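Local structure of eukaryotic Translation Initiation 4E (Schistosoma mansoni, 3HXI) at residues D14-Y19 with L106-D111; A37-S40 with D44-S47; S69-M72 with E76-K79; D115-Q120 with L149-R154. The protein binds the methylated guanosine cap of mRNA, probably to begin translation, and, on its opposite, dorsal side, is bound by the inhibitor 4E-BP. All coordinates share one frame; numbering follows the deposited sequence. Where two conformers were deposited one is given.

In the fold
All four contacts belong to the single eIF4E domain, built on one curved antiparallel sheet. Interactions 1 and 2 have centres 9 Å apart and lie on the neighbouring strands 11-21 and 33-41, respectively; there helices 96-108 and 42-50 pack on the sheet, and both helices meet the 4E-BP peptide. Interactions 2 and 3 fall, in that order, between the two segments of interaction 1; interaction 3 is in the loop after strand 63-68, and its Glu76 binds the cap. Interaction 4 comes last, joining helices 115-120 and 145-159, and touches interaction 1 through Ser110 with Asp118 and Asp111 with Arg154. Interactions 2 and 4 lie farthest apart, about 23 Å between centres. Cap site and peptide site thus share one framework.

Interaction 1: D14-Y19 with L106-D111; sequences DSWSYY and LLIGSD
Trp16 lays its indole against the last turn of helix 96-108, and Ile108 and Leu107 receive it in different ways. The dense part is the five-membered ring: the methyl CG2 of Ile108 stands over its face, 3.9 Å from the centroid and only 11° off the ring normal, a CH-pi contact. A beta-branched residue suits this place because CG1 occupies the position between backbone N and carbonyl carbon (chi1 67°), which leaves CG2 to meet the ring. At the six-membered end, CH2 touches Leu107 CB at 4.0 Å, while CZ2 comes within 3.5 Å of Leu107 O from an oblique direction. That carbonyl also accepts Ser110 N at 3.0 Å, one of two bonds of the Schellman motif that closes the helix.

The indole N-H marks the looser, hydrated side. No direct hydrogen bond joins the two segments; instead water 1 lies at the ring edge, in its plane. It accepts from Trp16 NE1 (3.0 Å) and Asp14 N (3.1 Å) and donates to Ile108 O (2.7 Å), so this polar border is bridged rather than packed. Just beyond, the backbone of Gly109 and the hydroxyl of Ser110 bind the 4E-BP peptide, a separate chain. Helix 96-108 packed against the convex side of the sheet, its end serving the dorsal peptide site, is characteristic of the eIF4E fold.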
loop_
_atom_site.group_PDB
_atom_site.type_symbol
_atom_site.label_atom_id
_atom_site.label_comp_id
_atom_site.label_asym_id
_atom_site.label_seq_id
_atom_site.Cartn_x
_atom_site.Cartn_y
_atom_site.Cartn_z
ATOM N N ASP A 14 7.422 -11.703 -4.494
ATOM C CA ASP A 14 7.368 -10.792 -5.630
ATOM C C ASP A 14 8.465 -9.755 -5.635
ATOM O O ASP A 14 9.016 -9.411 -4.587
ATOM C CB ASP A 14 6.014 -10.058 -5.664
ATOM C CG ASP A 14 4.941 -10.872 -6.321
ATOM O OD1 ASP A 14 4.963 -10.967 -7.570
ATOM O OD2 ASP A 14 4.093 -11.436 -5.599
ATOM N N SER A 15 8.761 -9.255 -6.834
ATOM C CA SER A 15 9.536 -8.038 -7.005
ATOM C C SER A 15 8.608 -6.836 -6.868
ATOM O O SER A 15 7.475 -6.862 -7.368
ATOM C CB SER A 15 10.197 -8.008 -8.378
ATOM O OG SER A 15 11.014 -6.866 -8.491
ATOM N N TRP A 16 9.096 -5.803 -6.187
ATOM C CA TRP A 16 8.330 -4.584 -5.893
ATOM C C TRP A 16 9.085 -3.362 -6.349
ATOM O O TRP A 16 10.321 -3.336 -6.324
ATOM C CB TRP A 16 8.065 -4.459 -4.378
ATOM C CG TRP A 16 7.302 -5.583 -3.809
ATOM C CD1 TRP A 16 7.811 -6.766 -3.352
ATOM C CD2 TRP A 16 5.885 -5.645 -3.596
ATOM N NE1 TRP A 16 6.798 -7.579 -2.910
ATOM C CE2 TRP A 16 5.604 -6.914 -3.035
ATOM C CE3 TRP A 16 4.826 -4.761 -3.837
ATOM C CZ2 TRP A 16 4.309 -7.324 -2.708
ATOM C CZ3 TRP A 16 3.529 -5.160 -3.494
ATOM C CH2 TRP A 16 3.282 -6.437 -2.945
ATOM N N SER A 17 8.339 -2.334 -6.745
ATOM C CA SER A 17 8.942 -1.043 -7.046
ATOM C C SER A 17 8.380 0.051 -6.140
ATOM O O SER A 17 7.216 -0.002 -5.728
ATOM C CB SER A 17 8.771 -0.694 -8.515
ATOM O OG SER A 17 9.499 -1.626 -9.303
ATOM N N TYR A 18 9.233 1.013 -5.813
ATOM C CA TYR A 18 8.912 2.037 -4.833
ATOM C C TYR A 18 8.965 3.394 -5.518
ATOM O O TYR A 18 9.949 3.735 -6.204
ATOM C CB TYR A 18 9.921 1.968 -3.694
ATOM C CG TYR A 18 9.488 2.536 -2.354
ATOM C CD1 TYR A 18 9.902 3.804 -1.953
ATOM C CD2 TYR A 18 8.725 1.775 -1.453
ATOM C CE1 TYR A 18 9.552 4.316 -0.703
ATOM C CE2 TYR A 18 8.356 2.288 -0.202
ATOM C CZ TYR A 18 8.792 3.561 0.163
ATOM O OH TYR A 18 8.465 4.093 1.395
ATOM N N TYR A 19 7.911 4.174 -5.333
ATOM C CA TYR A 19 7.795 5.442 -6.029
ATOM C C TYR A 19 7.511 6.568 -5.070
ATOM O O TYR A 19 6.874 6.367 -4.031
ATOM C CB TYR A 19 6.619 5.403 -7.023
ATOM C CG TYR A 19 6.631 4.287 -8.029
ATOM C CD1 TYR A 19 6.989 4.533 -9.347
ATOM C CD2 TYR A 19 6.243 2.981 -7.675
ATOM C CE1 TYR A 19 6.989 3.514 -10.300
ATOM C CE2 TYR A 19 6.241 1.957 -8.614
ATOM C CZ TYR A 19 6.623 2.229 -9.921
ATOM O OH TYR A 19 6.628 1.225 -10.862
ATOM N N LEU A 106 3.566 -6.837 5.769
ATOM C CA LEU A 106 2.467 -7.733 5.431
ATOM C C LEU A 106 2.473 -8.011 3.921
ATOM O O LEU A 106 2.337 -9.161 3.498
ATOM C CB LEU A 106 1.135 -7.131 5.896
ATOM C CG LEU A 106 -0.178 -7.764 5.407
ATOM C CD1 LEU A 106 -0.286 -9.254 5.748
ATOM C CD2 LEU A 106 -1.372 -6.973 5.935
ATOM N N LEU A 107 2.674 -6.969 3.119
ATOM C CA LEU A 107 2.670 -7.126 1.658
ATOM C C LEU A 107 3.894 -7.872 1.124
ATOM O O LEU A 107 3.736 -8.852 0.408
ATOM C CB LEU A 107 2.511 -5.790 0.937
ATOM C CG LEU A 107 1.074 -5.369 0.593
ATOM C CD1 LEU A 107 0.253 -5.143 1.849
ATOM C CD2 LEU A 107 1.061 -4.118 -0.294
ATOM N N ILE A 108 5.098 -7.411 1.456
ATOM C CA ILE A 108 6.320 -7.999 0.865
ATOM C C ILE A 108 6.576 -9.400 1.431
ATOM O O ILE A 108 7.120 -10.267 0.745
ATOM C CB ILE A 108 7.586 -7.090 1.048
ATOM C CG1 ILE A 108 7.999 -6.993 2.520
ATOM C CG2 ILE A 108 7.378 -5.676 0.424
ATOM C CD1 ILE A 108 9.288 -7.799 2.804
ATOM N N GLY A 109 6.170 -9.622 2.682
ATOM C CA GLY A 109 6.284 -10.946 3.295
ATOM C C GLY A 109 5.175 -11.881 2.839
ATOM O O GLY A 109 5.183 -13.068 3.195
ATOM N N SER A 110 4.214 -11.347 2.075
ATOM C CA SER A 110 3.022 -12.090 1.624
ATOM C C SER A 110 2.361 -12.864 2.766
ATOM O O SER A 110 2.045 -14.047 2.620
ATOM C CB SER A 110 3.369 -13.038 0.457
ATOM O OG SER A 110 2.190 -13.563 -0.149
ATOM N N ASP A 111 2.137 -12.198 3.896
ATOM C CA ASP A 111 1.670 -12.899 5.097
ATOM C C ASP A 111 0.140 -12.984 5.157
ATOM O O ASP A 111 -0.486 -12.594 6.145
ATOM C CB ASP A 111 2.262 -12.302 6.386
ATOM C CG ASP A 111 2.213 -13.283 7.542
ATOM O OD1 ASP A 111 2.131 -14.500 7.261
ATOM O OD2 ASP A 111 2.255 -12.852 8.713
HETATM O O HOH W 1 6.502 -10.357 -1.915
#

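Interaction 2: A37-S40 with D44-S47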
loop_
_atom_site.group_PDB
_atom_site.type_symbol
_atom_site.label_atom_id
_atom_site.label_comp_id
_atom_site.label_asym_id
_atom_site.label_seq_id
_atom_site.Cartn_x
_atom_site.Cartn_y
_atom_site.Cartn_z
ATOM N N ALA A 37 13.199 2.867 -6.538
ATOM C CA ALA A 37 13.786 1.544 -6.311
ATOM C C ALA A 37 12.903 0.399 -6.793
ATOM O O ALA A 37 11.678 0.540 -6.892
ATOM C CB ALA A 37 14.161 1.361 -4.840
ATOM N N THR A 38 13.555 -0.706 -7.159
ATOM C CA THR A 38 12.920 -1.995 -7.420
ATOM C C THR A 38 13.703 -3.009 -6.593
ATOM O O THR A 38 14.932 -3.043 -6.656
ATOM C CB THR A 38 12.955 -2.409 -8.919
ATOM O OG1 THR A 38 12.165 -1.503 -9.701
ATOM C CG2 THR A 38 12.397 -3.821 -9.106
ATOM N N PHE A 39 13.006 -3.814 -5.798
ATOM C CA PHE A 39 13.680 -4.766 -4.905
ATOM C C PHE A 39 12.982 -6.131 -4.926
ATOM O O PHE A 39 11.818 -6.231 -5.312
ATOM C CB PHE A 39 13.794 -4.207 -3.476
ATOM C CG PHE A 39 12.468 -3.988 -2.794
ATOM C CD1 PHE A 39 11.843 -5.024 -2.119
ATOM C CD2 PHE A 39 11.836 -2.738 -2.844
ATOM C CE1 PHE A 39 10.598 -4.829 -1.500
ATOM C CE2 PHE A 39 10.594 -2.539 -2.224
ATOM C CZ PHE A 39 9.984 -3.588 -1.554
ATOM N N SER A 40 13.695 -7.175 -4.513
ATOM C CA SER A 40 13.169 -8.517 -4.636
ATOM C C SER A 40 13.673 -9.418 -3.515
ATOM O O SER A 40 13.464 -10.640 -3.549
ATOM C CB SER A 40 13.562 -9.088 -5.988
ATOM O OG SER A 40 14.956 -8.952 -6.151
ATOM N N ASP A 44 17.011 -5.919 0.477
ATOM C CA ASP A 44 16.854 -4.732 -0.353
ATOM C C ASP A 44 15.570 -3.975 -0.001
ATOM O O ASP A 44 15.532 -2.759 -0.116
ATOM C CB ASP A 44 16.884 -5.107 -1.833
ATOM C CG ASP A 44 18.293 -5.351 -2.342
ATOM O OD1 ASP A 44 19.248 -5.043 -1.607
ATOM O OD2 ASP A 44 18.437 -5.824 -3.488
ATOM N N PHE A 45 14.535 -4.695 0.416
ATOM C CA PHE A 45 13.339 -4.058 0.999
ATOM C C PHE A 45 13.714 -3.088 2.141
ATOM O O PHE A 45 13.372 -1.894 2.111
ATOM C CB PHE A 45 12.373 -5.127 1.535
ATOM C CG PHE A 45 11.325 -4.576 2.457
ATOM C CD1 PHE A 45 10.411 -3.629 2.001
ATOM C CD2 PHE A 45 11.280 -4.974 3.792
ATOM C CE1 PHE A 45 9.442 -3.101 2.852
ATOM C CE2 PHE A 45 10.305 -4.457 4.659
ATOM C CZ PHE A 45 9.387 -3.517 4.186
ATOM N N TRP A 46 14.423 -3.598 3.147
ATOM C CA TRP A 46 14.815 -2.768 4.276
ATOM C C TRP A 46 15.766 -1.627 3.879
ATOM O O TRP A 46 15.710 -0.551 4.477
ATOM C CB TRP A 46 15.407 -3.595 5.416
ATOM C CG TRP A 46 14.400 -4.424 6.204
ATOM C CD1 TRP A 46 14.459 -5.771 6.455
ATOM C CD2 TRP A 46 13.215 -3.951 6.855
ATOM N NE1 TRP A 46 13.373 -6.166 7.208
ATOM C CE2 TRP A 46 12.603 -5.066 7.479
ATOM C CE3 TRP A 46 12.602 -2.694 6.967
ATOM C CZ2 TRP A 46 11.413 -4.956 8.212
ATOM C CZ3 TRP A 46 11.414 -2.586 7.707
ATOM C CH2 TRP A 46 10.830 -3.715 8.302
ATOM N N SER A 47 16.636 -1.864 2.896
ATOM C CA SER A 47 17.569 -0.829 2.436
ATOM C C SER A 47 16.844 0.349 1.777
ATOM O O SER A 47 17.225 1.512 1.970
ATOM C CB SER A 47 18.630 -1.412 1.499
ATOM O OG SER A 47 19.600 -2.144 2.232
HETATM O O HOH W 2 16.589 -7.060 -5.046
#
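Phe39 packs against Asp44 and Phe45 where strand 33-41, an outermost strand of the curved eIF4E sheet, passes directly into helix 42-50, a tight beta-alpha connection. The phenyl ring can reach the helix because its CG takes the cramped place between backbone N and carbonyl carbon (chi1 64°).

Asp44 comes first. Its CB rests on Phe39 CB at 3.6 Å, while its carboxylate serves the solvent side: water 2 donates to Asp44 OD2 at 2.7 Å and is also hydrogen-bonded to Ser40 OG, tying strand end to helix start. An acid suits this exposed place, with its aliphatic carbon packed inward and its charge hydrated. The Asp44 amide is bonded back to Thr41 OG1.

Phe45 makes the hydrophobic joint. Its CA stands over the Phe39 face, 3.8 Å from the centroid, and its CB reaches Phe39 CE1 at 3.5 Å. The two side chains run side by side in the same direction, with their planes at 45°, and Phe39 CZ meets the edge of the Phe45 ring. Trp16 meets Phe39 as well, and Ile108 touches both phenylalanines, so the pair links the sheet to helix 96-108.

Trp46 then leads on to the dorsal surface, its indole N-H hydrogen-bonded to the backbone of the 4E-BP peptide. Phe45 CE2 lies over the centre of one face of the Trp46 ring, 3.4 Å above its plane.

Interaction 3: S69-M72 with E76-K79; sequences SDIM and EDPK. With GTG (7-methyl-guanosine-5'-triphosphate-5'-guanosine), chain C.
The carboxylate of Asp77 holds Met72 from above its plane: the Met72 amide donates to OD1 at 2.9 Å, 62° out of that plane. Round the other oxygen, Lys79 N comes to the anti side of OD2 at 3.0 Å, close to the carboxylate plane, so Asp77 is the N-cap of the short helix 78-81. One acid thereby fixes both the loop before the helix and its first turn; with CG anti to its own backbone N (chi1 -164°), it can span the two. Waters 3 and 4 lie between Asp70 O and the carboxylate oxygens, which probably helps to offset the buried charge. Ile71 supplies the apolar side, its CG2 lying 3.7 Å from Asp77 OD2 and its CD1 4.1 Å from Lys79 CB.

Glu76, just before the N-cap Asp77, turns its own flat group to the ligand. N1A of the methylated guanine donates to Glu76 OE1 at 2.9 Å, nearly straight at 166°, and N2A makes a weak bond to OE2. Arg174 forms a salt bridge with OE2, and Trp75 N also binds the ligand. A glutamate reading the N1 and N2 edge of 7-methylguanine is a characteristic feature of the eIF4E cap-binding pocket.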
loop_
_atom_site.group_PDB
_atom_site.type_symbol
_atom_site.label_atom_id
_atom_site.label_comp_id
_atom_site.label_asym_id
_atom_site.label_seq_id
_atom_site.Cartn_x
_atom_site.Cartn_y
_atom_site.Cartn_z
ATOM N N SER A 69 6.288 -5.003 -9.172
ATOM C CA SER A 69 7.061 -4.327 -10.222
ATOM C C SER A 69 6.385 -4.246 -11.594
ATOM O O SER A 69 6.591 -3.289 -12.336
ATOM C CB SER A 69 8.445 -4.974 -10.372
ATOM O OG SER A 69 8.328 -6.351 -10.676
ATOM N N ASP A 70 5.586 -5.246 -11.934
ATOM C CA ASP A 70 4.912 -5.250 -13.248
ATOM C C ASP A 70 3.684 -4.343 -13.321
ATOM O O ASP A 70 3.086 -4.181 -14.388
ATOM C CB ASP A 70 4.532 -6.672 -13.658
ATOM C CG ASP A 70 5.695 -7.423 -14.284
ATOM O OD1 ASP A 70 6.611 -6.760 -14.823
ATOM O OD2 ASP A 70 5.686 -8.672 -14.240
ATOM N N ILE A 71 3.323 -3.758 -12.184
ATOM C CA ILE A 71 2.103 -2.962 -12.073
ATOM C C ILE A 71 2.467 -1.500 -11.859
ATOM O O ILE A 71 3.089 -1.149 -10.857
ATOM C CB ILE A 71 1.235 -3.423 -10.875
ATOM C CG1 ILE A 71 0.975 -4.931 -10.952
ATOM C CG2 ILE A 71 -0.085 -2.620 -10.836
ATOM C CD1 ILE A 71 0.224 -5.488 -9.774
ATOM N N MET A 72 2.082 -0.655 -12.808
ATOM C CA MET A 72 2.262 0.774 -12.670
ATOM C C MET A 72 1.354 1.273 -11.546
ATOM O O MET A 72 0.227 0.777 -11.384
ATOM C CB MET A 72 1.929 1.491 -13.985
ATOM C CG MET A 72 3.014 1.351 -15.039
ATOM S SD MET A 72 2.579 2.209 -16.560
ATOM C CE MET A 72 1.247 1.161 -17.159
ATOM N N GLU A 76 -4.796 3.496 -14.375
ATOM C CA GLU A 76 -4.779 3.136 -15.802
ATOM C C GLU A 76 -4.183 1.753 -16.135
ATOM O O GLU A 76 -4.461 1.203 -17.223
ATOM C CB GLU A 76 -4.130 4.260 -16.621
ATOM C CG GLU A 76 -4.997 5.533 -16.699
ATOM C CD GLU A 76 -5.028 6.372 -15.413
ATOM O OE1 GLU A 76 -4.100 6.295 -14.576
ATOM O OE2 GLU A 76 -6.014 7.119 -15.244
ATOM N N ASP A 77 -3.402 1.189 -15.207
ATOM C CA ASP A 77 -2.835 -0.158 -15.346
ATOM C C ASP A 77 -3.913 -1.235 -15.400
ATOM O O ASP A 77 -4.872 -1.175 -14.624
ATOM C CB ASP A 77 -1.878 -0.448 -14.185
ATOM C CG ASP A 77 -0.973 -1.640 -14.458
ATOM O OD1 ASP A 77 0.179 -1.415 -14.850
ATOM O OD2 ASP A 77 -1.410 -2.791 -14.286
ATOM N N PRO A 78 -3.760 -2.230 -16.312
ATOM C CA PRO A 78 -4.756 -3.298 -16.498
ATOM C C PRO A 78 -5.061 -4.002 -15.189
ATOM O O PRO A 78 -6.208 -4.383 -14.937
ATOM C CB PRO A 78 -4.064 -4.276 -17.463
ATOM C CG PRO A 78 -3.057 -3.460 -18.176
ATOM C CD PRO A 78 -2.616 -2.377 -17.241
ATOM N N LYS A 79 -4.045 -4.144 -14.344
ATOM C CA LYS A 79 -4.212 -4.800 -13.047
ATOM C C LYS A 79 -4.919 -3.919 -12.006
ATOM O O LYS A 79 -5.399 -4.432 -11.000
ATOM C CB LYS A 79 -2.866 -5.293 -12.509
ATOM C CG LYS A 79 -2.198 -6.379 -13.364
ATOM C CD LYS A 79 -2.819 -7.732 -13.165
ATOM C CE LYS A 79 -2.572 -8.250 -11.752
ATOM N NZ LYS A 79 -3.423 -9.449 -11.504
HETATM P PA GTG C . -5.472 12.064 -4.227
HETATM O O1A GTG C . -4.103 12.656 -4.025
HETATM O O2A GTG C . -5.752 10.598 -3.976
HETATM O O3A GTG C . -6.618 12.890 -3.464
HETATM P PB GTG C . -6.487 14.015 -2.347
HETATM O O1B GTG C . -5.645 13.545 -1.188
HETATM O O2B GTG C . -7.914 14.492 -2.094
HETATM O O3B GTG C . -5.754 15.177 -3.183
HETATM N N9A GTG C . -5.084 10.866 -9.436
HETATM C C8A GTG C . -4.910 10.120 -8.340
HETATM N N7A GTG C . -4.615 8.856 -8.718
HETATM C C7X GTG C . -4.352 7.752 -7.762
HETATM C C5A GTG C . -4.611 8.829 -10.053
HETATM C C6A GTG C . -4.371 7.788 -10.958
HETATM O O6A GTG C . -4.097 6.620 -10.598
HETATM N N1A GTG C . -4.461 8.070 -12.282
HETATM C C2A GTG C . -4.752 9.343 -12.698
HETATM N N2A GTG C . -4.841 9.649 -14.005
HETATM N N3A GTG C . -4.978 10.344 -11.818
HETATM C C4A GTG C . -4.900 10.095 -10.500
HETATM O O5D GTG C . -5.835 12.313 -5.748
HETATM C C5D GTG C . -5.829 13.646 -6.250
HETATM C C4D GTG C . -6.078 13.617 -7.741
HETATM O O4D GTG C . -4.963 13.002 -8.373
HETATM C C3D GTG C . -7.280 12.791 -8.151
HETATM O O3D GTG C . -8.491 13.532 -8.012
HETATM C C2D GTG C . -6.945 12.464 -9.586
HETATM O O2D GTG C . -7.273 13.579 -10.429
HETATM C C1D GTG C . -5.430 12.305 -9.528
HETATM P PG GTG C . -5.142 16.548 -2.612
HETATM O O1G GTG C . -4.855 16.503 -1.145
HETATM O O2G GTG C . -5.954 17.698 -3.183
HETATM O O5E GTG C . -3.741 16.543 -3.399
HETATM C C5E GTG C . -2.704 15.642 -3.012
HETATM C C4E GTG C . -1.462 15.903 -3.838
HETATM O O4E GTG C . -1.755 15.626 -5.211
HETATM C C3E GTG C . -1.015 17.353 -3.798
HETATM O O3E GTG C . 0.405 17.360 -4.020
HETATM C C2E GTG C . -1.685 17.991 -5.006
HETATM O O2E GTG C . -0.981 19.144 -5.496
HETATM C C1E GTG C . -1.620 16.831 -5.990
HETATM N N9B GTG C . -2.659 16.766 -7.037
HETATM C C8B GTG C . -4.010 16.663 -6.539
HETATM N N7B GTG C . -4.758 16.568 -7.789
HETATM C C5B GTG C . -3.868 16.579 -8.826
HETATM C C6B GTG C . -4.020 16.501 -10.290
HETATM O O6B GTG C . -5.186 16.396 -10.755
HETATM N N1B GTG C . -2.893 16.564 -11.056
HETATM C C2B GTG C . -1.638 16.680 -10.502
HETATM N N2B GTG C . -0.527 16.732 -11.279
HETATM N N3B GTG C . -1.432 16.752 -9.164
HETATM C C4B GTG C . -2.486 16.694 -8.325
HETATM O O HOH W 3 0.267 -4.757 -15.037
HETATM O O HOH W 4 1.656 -2.513 -16.718
#

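Interaction 4: D115-Q120 with L149-R154; sequences DEEDRQ and LSIGRR
Glu117 and Ser150 meet at a short polar contact, 2.8 Å from OE2 to OG, between helices 115-120 and 145-159. The hydroxyl proton has a second acceptor in Thr147 O, one turn back in its own helix, so its direction is not settled. Beside this pair, the Ile151 and Glu117 side chains run antiparallel alongside one another: Ile151 CG1 lies 3.8 Å from Glu117 CB, and its terminal CD1 reaches Gln120 CB at 3.7 Å as well as the backbone oxygen of Glu117 at 3.4 Å. A long isoleucine branch suits helices whose axes are 10.2 Å apart at closest approach and cross almost at a right angle (-86°). Small Ser150 lets the glutamate come close. The contact thus joins two helices of the eIF4E domain, the first of which leads into strand 121-127 of the sheet.

Farther out, Thr114 OG1 is bonded to Glu117 OE1. Trp112 packs on Glu117 and Ile151, and the amide oxygen of Gln120 is turned to Ser141. Arg154, one turn after Ser150, is held by Asp113, Glu157 and the carbonyl of Asp111, its NH1 staying 6.0 Å from Glu117 OE2.

The buried carboxylate therefore has hydroxyls, not a direct ion pair across the segments, as neighbours. Arg154 might modestly favour its ionised form, although it is already salt-bridged to Asp113 and Glu157. Of the two hydroxyls, Ser150's alone comes from the other helix; Ile151 packing does the rest.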
loop_
_atom_site.group_PDB
_atom_site.type_symbol
_atom_site.label_atom_id
_atom_site.label_comp_id
_atom_site.label_asym_id
_atom_site.label_seq_id
_atom_site.Cartn_x
_atom_site.Cartn_y
_atom_site.Cartn_z
ATOM N N ASP A 115 -2.986 -18.221 -1.083
ATOM C CA ASP A 115 -2.384 -17.768 -2.339
ATOM C C ASP A 115 -3.286 -16.759 -3.029
ATOM O O ASP A 115 -2.811 -15.771 -3.577
ATOM C CB ASP A 115 -2.113 -18.946 -3.298
ATOM C CG ASP A 115 -1.032 -19.909 -2.785
ATOM O OD1 ASP A 115 -0.422 -19.656 -1.710
ATOM O OD2 ASP A 115 -0.814 -20.955 -3.454
ATOM N N GLU A 116 -4.592 -17.013 -2.975
ATOM C CA GLU A 116 -5.581 -16.185 -3.643
ATOM C C GLU A 116 -5.595 -14.734 -3.151
ATOM O O GLU A 116 -5.778 -13.810 -3.945
ATOM C CB GLU A 116 -6.970 -16.800 -3.491
ATOM C CG GLU A 116 -8.066 -16.023 -4.200
ATOM C CD GLU A 116 -8.132 -16.296 -5.709
ATOM O OE1 GLU A 116 -7.462 -17.225 -6.213
ATOM O OE2 GLU A 116 -8.883 -15.569 -6.392
ATOM N N GLU A 117 -5.405 -14.530 -1.850
ATOM C CA GLU A 117 -5.313 -13.161 -1.324
ATOM C C GLU A 117 -4.098 -12.430 -1.874
ATOM O O GLU A 117 -4.182 -11.256 -2.235
ATOM C CB GLU A 117 -5.283 -13.160 0.194
ATOM C CG GLU A 117 -6.610 -13.540 0.834
ATOM C CD GLU A 117 -6.459 -13.881 2.292
ATOM O OE1 GLU A 117 -6.078 -15.034 2.587
ATOM O OE2 GLU A 117 -6.710 -12.995 3.149
ATOM N N ASP A 118 -2.960 -13.123 -1.937
ATOM C CA ASP A 118 -1.742 -12.527 -2.481
ATOM C C ASP A 118 -1.927 -12.115 -3.935
ATOM O O ASP A 118 -1.403 -11.076 -4.382
ATOM C CB ASP A 118 -0.573 -13.498 -2.338
ATOM C CG ASP A 118 0.722 -12.934 -2.874
ATOM O OD1 ASP A 118 1.390 -12.171 -2.157
ATOM O OD2 ASP A 118 1.065 -13.262 -4.023
ATOM N N ARG A 119 -2.660 -12.947 -4.679
ATOM C CA ARG A 119 -2.961 -12.667 -6.087
ATOM C C ARG A 119 -3.749 -11.363 -6.276
ATOM O O ARG A 119 -3.640 -10.727 -7.316
ATOM C CB ARG A 119 -3.696 -13.851 -6.733
ATOM C CG ARG A 119 -2.837 -15.124 -6.820
ATOM C CD ARG A 119 -3.479 -16.213 -7.704
ATOM N NE ARG A 119 -4.543 -16.941 -7.010
ATOM C CZ ARG A 119 -4.398 -18.172 -6.516
ATOM N NH1 ARG A 119 -5.399 -18.769 -5.894
ATOM N NH2 ARG A 119 -3.247 -18.808 -6.641
ATOM N N GLN A 120 -4.539 -10.984 -5.272
ATOM C CA GLN A 120 -5.358 -9.772 -5.366
ATOM C C GLN A 120 -4.505 -8.525 -5.209
ATOM O O GLN A 120 -4.888 -7.440 -5.666
ATOM C CB GLN A 120 -6.456 -9.755 -4.289
ATOM C CG GLN A 120 -7.713 -10.517 -4.619
ATOM C CD GLN A 120 -8.368 -10.001 -5.888
ATOM O OE1 GLN A 120 -8.797 -8.834 -5.971
ATOM N NE2 GLN A 120 -8.422 -10.855 -6.888
ATOM N N LEU A 149 -12.606 -9.032 1.552
ATOM C CA LEU A 149 -12.883 -8.965 2.991
ATOM C C LEU A 149 -11.849 -9.624 3.898
ATOM O O LEU A 149 -11.503 -9.037 4.928
ATOM C CB LEU A 149 -14.309 -9.446 3.336
ATOM C CG LEU A 149 -15.491 -8.454 3.239
ATOM C CD1 LEU A 149 -15.477 -7.432 4.385
ATOM C CD2 LEU A 149 -15.559 -7.722 1.925
ATOM N N SER A 150 -11.344 -10.814 3.551
ATOM C CA SER A 150 -10.255 -11.405 4.358
ATOM C C SER A 150 -8.961 -10.569 4.326
ATOM O O SER A 150 -8.226 -10.519 5.318
ATOM C CB SER A 150 -9.964 -12.852 3.966
ATOM O OG SER A 150 -9.423 -12.909 2.659
ATOM N N ILE A 151 -8.713 -9.901 3.202
ATOM C CA ILE A 151 -7.551 -8.991 3.096
ATOM C C ILE A 151 -7.755 -7.800 4.014
ATOM O O ILE A 151 -6.846 -7.415 4.762
ATOM C CB ILE A 151 -7.299 -8.548 1.650
ATOM C CG1 ILE A 151 -6.674 -9.694 0.855
ATOM C CG2 ILE A 151 -6.386 -7.286 1.578
ATOM C CD1 ILE A 151 -6.584 -9.415 -0.612
ATOM N N GLY A 152 -8.955 -7.223 3.969
ATOM C CA GLY A 152 -9.278 -6.085 4.820
ATOM C C GLY A 152 -9.140 -6.448 6.285
ATOM O O GLY A 152 -8.579 -5.675 7.067
ATOM N N ARG A 153 -9.629 -7.641 6.647
ATOM C CA ARG A 153 -9.546 -8.109 8.029
ATOM C C ARG A 153 -8.098 -8.262 8.494
ATOM O O ARG A 153 -7.749 -7.810 9.595
ATOM C CB ARG A 153 -10.353 -9.403 8.219
ATOM C CG ARG A 153 -11.863 -9.145 8.266
ATOM C CD ARG A 153 -12.689 -10.379 8.597
ATOM N NE ARG A 153 -13.137 -11.078 7.392
ATOM C CZ ARG A 153 -12.588 -12.189 6.908
ATOM N NH1 ARG A 153 -13.078 -12.725 5.807
ATOM N NH2 ARG A 153 -11.559 -12.773 7.520
ATOM N N ARG A 154 -7.260 -8.851 7.650
ATOM C CA ARG A 154 -5.827 -9.029 7.948
ATOM C C ARG A 154 -5.077 -7.698 8.079
ATOM O O ARG A 154 -4.202 -7.567 8.938
ATOM C CB ARG A 154 -5.182 -9.946 6.888
ATOM C CG ARG A 154 -3.658 -10.171 6.988
ATOM C CD ARG A 154 -3.193 -10.807 8.304
ATOM N NE ARG A 154 -4.016 -11.939 8.737
ATOM C CZ ARG A 154 -3.804 -13.213 8.401
ATOM N NH1 ARG A 154 -2.783 -13.550 7.625
ATOM N NH2 ARG A 154 -4.617 -14.168 8.860
#